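Local coordinates for synaptonemal complex protein 2 (Mus musculus, PDB 5IWZ) that helps build the axial and lateral elements of the synaptonemal complex and is required for chromosome synapsis in meiosis, at residues 83-88 and 92-97; 98-103 and 137-142. One frame throughout, in Å; residues are numbered along the deposited sequence.

Contact 1 of 2, residues 83-88 and 92-97; sequences IFILGQ and QTMIKQ
Ile85 reaches from the end of a short strand to the flank of the helix that follows it, and its CD1 methyl does nearly all the touching. That one carbon lies 3.9 Å from CG of Met94, 4.1 Å from CB of Thr93 and 4.2 Å from OE1 of Gln97, so it sits where three side chains of the helix converge. The torsions explain the reach: CG1 of Ile85 stands anti to the carbonyl carbon (chi1 -56°) and the chain runs straight on through chi2 at 174°, driving CD1 outward, while CG2 takes the place anti to the backbone N. Met94 meets it at about a right angle, with the methylene CG rather than the sulfur making the contact; the thioether then bends at chi3.

Strand 83-85 is the middle strand of a small three-stranded sheet in the armadillo-repeat-like domain of this N-terminal part of the protein, running parallel to 43-45 and, through a type I' turn from Ile85 to Gln88, antiparallel to 88-89. Backbone bonds in both directions between Ile85 and Gln88 close this hairpin, and helix 90-97 starts straight after it. The axes of strand 83-85 and helix 92-97 come within 9.0 Å, with 56° between their directions.

At the last position of the turn, Gln88 adds a lighter touch: its CB rests 3.9 Å from OG1 of Thr93, while its amide end, bent at chi2, leads away from the helix. The Thr93 hydroxyl is hydrogen-bonded to the carbonyl O of Ala89 one turn back, while its CB and CG2 face Ile85. Gln97 likewise spends its NE2 on the carbonyl O of Lys47. Phe49 of helix 49-63 touches Ile83 and Met94, and Cys45 packs against Ile85 from the neighbouring strand.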
# COMPACT_ATOMS: atom_id res chain seq x y z
N ILE A 83 -16.90 -4.90 -22.10
CA ILE A 83 -16.29 -4.50 -23.36
C ILE A 83 -16.16 -5.73 -24.24
O ILE A 83 -15.82 -6.82 -23.76
CB ILE A 83 -14.92 -3.84 -23.10
CG1 ILE A 83 -15.13 -2.46 -22.47
CG2 ILE A 83 -14.10 -3.75 -24.37
CD1 ILE A 83 -13.85 -1.77 -22.06
N PHE A 84 -16.45 -5.56 -25.53
CA PHE A 84 -16.29 -6.60 -26.53
C PHE A 84 -15.58 -5.99 -27.72
O PHE A 84 -15.82 -4.83 -28.07
CB PHE A 84 -17.64 -7.22 -26.92
CG PHE A 84 -18.34 -7.92 -25.78
CD1 PHE A 84 -18.17 -9.28 -25.57
CD2 PHE A 84 -19.15 -7.20 -24.90
CE1 PHE A 84 -18.80 -9.92 -24.50
CE2 PHE A 84 -19.78 -7.84 -23.83
CZ PHE A 84 -19.60 -9.20 -23.63
N ILE A 85 -14.66 -6.75 -28.31
CA ILE A 85 -13.92 -6.32 -29.48
C ILE A 85 -14.12 -7.38 -30.55
O ILE A 85 -13.72 -8.54 -30.36
CB ILE A 85 -12.42 -6.12 -29.18
CG1 ILE A 85 -12.24 -5.12 -28.03
CG2 ILE A 85 -11.67 -5.64 -30.41
CD1 ILE A 85 -10.80 -4.97 -27.56
N LEU A 86 -14.74 -6.99 -31.67
CA LEU A 86 -15.09 -7.91 -32.75
C LEU A 86 -15.75 -9.18 -32.22
O LEU A 86 -15.41 -10.30 -32.61
CB LEU A 86 -13.86 -8.23 -33.60
CG LEU A 86 -13.24 -6.99 -34.25
CD1 LEU A 86 -12.05 -7.35 -35.12
CD2 LEU A 86 -14.29 -6.20 -35.04
N GLY A 87 -16.69 -8.99 -31.29
CA GLY A 87 -17.47 -10.08 -30.75
C GLY A 87 -16.84 -10.84 -29.61
O GLY A 87 -17.55 -11.56 -28.91
N GLN A 88 -15.53 -10.72 -29.41
CA GLN A 88 -14.86 -11.48 -28.37
C GLN A 88 -14.67 -10.64 -27.11
O GLN A 88 -14.71 -9.40 -27.15
CB GLN A 88 -13.50 -11.99 -28.88
CG GLN A 88 -13.57 -12.73 -30.21
CD GLN A 88 -14.63 -13.83 -30.23
OE1 GLN A 88 -14.80 -14.58 -29.27
NE2 GLN A 88 -15.35 -13.94 -31.35
N GLN A 92 -9.86 -9.92 -22.57
CA GLN A 92 -8.97 -10.99 -23.02
C GLN A 92 -8.33 -10.64 -24.36
O GLN A 92 -7.17 -10.99 -24.60
CB GLN A 92 -9.73 -12.31 -23.12
CG GLN A 92 -9.48 -13.22 -21.93
CD GLN A 92 -8.02 -13.63 -21.80
OE1 GLN A 92 -7.44 -13.58 -20.71
NE2 GLN A 92 -7.41 -14.03 -22.92
N THR A 93 -9.06 -9.95 -25.23
CA THR A 93 -8.46 -9.47 -26.47
C THR A 93 -7.36 -8.46 -26.21
O THR A 93 -6.32 -8.47 -26.87
CB THR A 93 -9.54 -8.86 -27.37
OG1 THR A 93 -10.60 -9.81 -27.53
CG2 THR A 93 -8.95 -8.52 -28.73
N MET A 94 -7.57 -7.56 -25.25
CA MET A 94 -6.52 -6.59 -24.96
C MET A 94 -5.31 -7.27 -24.32
O MET A 94 -4.17 -6.88 -24.60
CB MET A 94 -7.06 -5.46 -24.07
CG MET A 94 -7.97 -4.53 -24.86
SD MET A 94 -8.39 -2.99 -23.98
CE MET A 94 -9.43 -3.61 -22.68
N ILE A 95 -5.55 -8.28 -23.48
CA ILE A 95 -4.44 -9.07 -22.95
C ILE A 95 -3.67 -9.71 -24.08
O ILE A 95 -2.43 -9.66 -24.11
CB ILE A 95 -4.95 -10.13 -21.95
CG1 ILE A 95 -5.43 -9.47 -20.67
CG2 ILE A 95 -3.86 -11.13 -21.63
CD1 ILE A 95 -6.22 -10.43 -19.83
N LYS A 96 -4.38 -10.27 -25.06
CA LYS A 96 -3.72 -10.86 -26.22
C LYS A 96 -3.04 -9.81 -27.10
O LYS A 96 -2.09 -10.14 -27.82
CB LYS A 96 -4.72 -11.69 -27.03
CG LYS A 96 -5.41 -10.96 -28.18
CD LYS A 96 -6.07 -11.90 -29.19
CE LYS A 96 -6.61 -11.13 -30.41
NZ LYS A 96 -5.55 -10.35 -31.12
N GLN A 97 -3.49 -8.55 -27.04
CA GLN A 97 -2.84 -7.47 -27.78
C GLN A 97 -1.66 -6.88 -27.01
O GLN A 97 -0.96 -6.02 -27.56
CB GLN A 97 -3.85 -6.37 -28.12
CG GLN A 97 -4.87 -6.74 -29.18
CD GLN A 97 -5.88 -5.63 -29.42
OE1 GLN A 97 -6.79 -5.42 -28.62
NE2 GLN A 97 -5.73 -4.92 -30.54

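Contact 2 of 2, residues 98-103 and 137-142; sequences GLVQKM and MVIYDI
Helix segments 99-103 and 137-141 run roughly antiparallel, 154° between their directions, with axes 11.6 Å apart at closest approach and Val100 and Ile139 nearest by CA. Across that distance Ile139 alone meets Leu99, Val100 and Met103. Its CG1 stands anti to the carbonyl carbon (chi1 -59°), with chi2 at 158° carrying CD1 outward to lie 3.6 Å from CD2 of Leu99 and 3.4 Å from SD of Met103. The other branch, CG2, meets CG2 of Val100 at 3.9 Å. Leu99 crosses Ile139 at a slant, whereas Val100 and Met103 each run past it, pointing the opposite way, Met103 bent at chi2 and chi3. Ile95 of helix 90-97 also packs on Ile139, and Met103 reaches Leu132 and Leu135 further up helix 123-141. An alanine in place of Ile139 would lose both branches and would probably leave a gap facing Leu99, Val100 and Met103, with the bent thioether freer to turn. Helix-to-helix packing of this kind builds the armadillo-repeat-like domain. Here the four touching side chains are buried and joined by apolar contacts, so the pairing rests on shape and exclusion of water rather than on directional bonds.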
# COMPACT_ATOMS: atom_id res chain seq x y z
N GLY A 98 -1.45 -7.30 -25.76
CA GLY A 98 -0.28 -6.90 -24.99
C GLY A 98 -0.57 -5.91 -23.88
O GLY A 98 0.31 -5.11 -23.53
N LEU A 99 -1.78 -5.96 -23.32
CA LEU A 99 -2.19 -4.95 -22.33
C LEU A 99 -1.27 -4.93 -21.12
O LEU A 99 -0.93 -3.86 -20.59
CB LEU A 99 -3.63 -5.20 -21.90
CG LEU A 99 -4.13 -4.50 -20.62
CD1 LEU A 99 -4.06 -2.97 -20.74
CD2 LEU A 99 -5.55 -4.96 -20.30
N VAL A 100 -0.83 -6.11 -20.66
CA VAL A 100 0.01 -6.16 -19.46
C VAL A 100 1.32 -5.40 -19.69
O VAL A 100 1.80 -4.69 -18.79
CB VAL A 100 0.26 -7.62 -19.04
CG1 VAL A 100 1.22 -7.69 -17.86
CG2 VAL A 100 -1.06 -8.30 -18.68
N GLN A 101 1.91 -5.52 -20.88
CA GLN A 101 3.14 -4.79 -21.18
C GLN A 101 2.89 -3.29 -21.35
O GLN A 101 3.74 -2.48 -20.99
CB GLN A 101 3.82 -5.35 -22.43
CG GLN A 101 4.61 -6.63 -22.18
CD GLN A 101 3.70 -7.84 -21.95
OE1 GLN A 101 2.78 -8.10 -22.74
NE2 GLN A 101 3.96 -8.58 -20.87
N LYS A 102 1.73 -2.90 -21.88
CA LYS A 102 1.37 -1.48 -21.81
C LYS A 102 1.30 -1.02 -20.35
O LYS A 102 1.80 0.06 -20.02
CB LYS A 102 0.05 -1.21 -22.52
CG LYS A 102 0.22 -0.68 -23.94
CD LYS A 102 0.67 -1.75 -24.90
CE LYS A 102 0.74 -1.22 -26.34
NZ LYS A 102 1.87 -0.27 -26.53
N MET A 103 0.73 -1.82 -19.46
CA MET A 103 0.65 -1.38 -18.07
C MET A 103 2.03 -1.30 -17.42
O MET A 103 2.25 -0.43 -16.57
CB MET A 103 -0.26 -2.31 -17.28
CG MET A 103 -1.63 -2.31 -17.90
SD MET A 103 -2.97 -2.35 -16.72
CE MET A 103 -2.33 -1.33 -15.41
N MET A 137 -5.19 -5.77 -10.84
CA MET A 137 -5.83 -6.93 -10.20
C MET A 137 -7.00 -7.46 -11.03
O MET A 137 -7.24 -8.67 -11.02
CB MET A 137 -6.31 -6.59 -8.78
CG MET A 137 -5.19 -6.35 -7.77
SD MET A 137 -3.87 -7.59 -7.74
CE MET A 137 -4.81 -9.11 -7.51
N VAL A 138 -7.73 -6.59 -11.74
CA VAL A 138 -8.80 -7.03 -12.64
C VAL A 138 -8.24 -7.92 -13.74
O VAL A 138 -8.84 -8.94 -14.12
CB VAL A 138 -9.54 -5.81 -13.22
CG1 VAL A 138 -10.37 -6.20 -14.44
CG2 VAL A 138 -10.43 -5.14 -12.15
N ILE A 139 -7.07 -7.56 -14.28
CA ILE A 139 -6.43 -8.39 -15.30
C ILE A 139 -5.93 -9.69 -14.69
O ILE A 139 -6.00 -10.76 -15.31
CB ILE A 139 -5.28 -7.61 -15.97
CG1 ILE A 139 -5.81 -6.33 -16.61
CG2 ILE A 139 -4.56 -8.51 -16.96
CD1 ILE A 139 -4.73 -5.29 -16.82
N TYR A 140 -5.38 -9.62 -13.48
CA TYR A 140 -4.88 -10.82 -12.82
C TYR A 140 -6.00 -11.83 -12.64
O TYR A 140 -5.81 -13.02 -12.93
CB TYR A 140 -4.25 -10.41 -11.49
CG TYR A 140 -3.71 -11.51 -10.59
CD1 TYR A 140 -4.56 -12.24 -9.76
CD2 TYR A 140 -2.35 -11.76 -10.51
CE1 TYR A 140 -4.07 -13.21 -8.91
CE2 TYR A 140 -1.85 -12.72 -9.66
CZ TYR A 140 -2.71 -13.44 -8.86
OH TYR A 140 -2.23 -14.41 -8.02
N ASP A 141 -7.19 -11.37 -12.24
CA ASP A 141 -8.29 -12.27 -11.89
C ASP A 141 -9.08 -12.77 -13.08
O ASP A 141 -9.95 -13.63 -12.90
CB ASP A 141 -9.26 -11.57 -10.92
CG ASP A 141 -8.62 -11.25 -9.59
OD1 ASP A 141 -8.90 -10.16 -9.05
OD2 ASP A 141 -7.85 -12.08 -9.08
N ILE A 142 -8.82 -12.29 -14.30
CA ILE A 142 -9.70 -12.62 -15.41
C ILE A 142 -9.30 -13.88 -16.17
O ILE A 142 -10.12 -14.40 -16.96
CB ILE A 142 -9.78 -11.44 -16.40
CG1 ILE A 142 -11.07 -11.55 -17.22
CG2 ILE A 142 -8.56 -11.42 -17.30
CD1 ILE A 142 -12.29 -11.84 -16.36

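In the fold
Following the chain from the N terminus, contact 1 closes first and locally: the strand hairpin turns back and helix 90-97 lies against it. At Gly98 a Schellman motif ends that helix, and the same residue takes the N-cap position of helix 99-108, where contact 2 opens. Contact 2 spans a longer, mostly helical excursion before helix 123-141 returns. The two therefore stand in series, neither nested nor crossing, their centres about 12 Å apart. Leu99 N probably hydrogen-bonds to Met94 O at the junction, and Ile95 of helix 90-97 packs across on Ile142. Contact 1 ties the small sheet to helix 90-97; contact 2 ties helix 99-108 to helix 123-141.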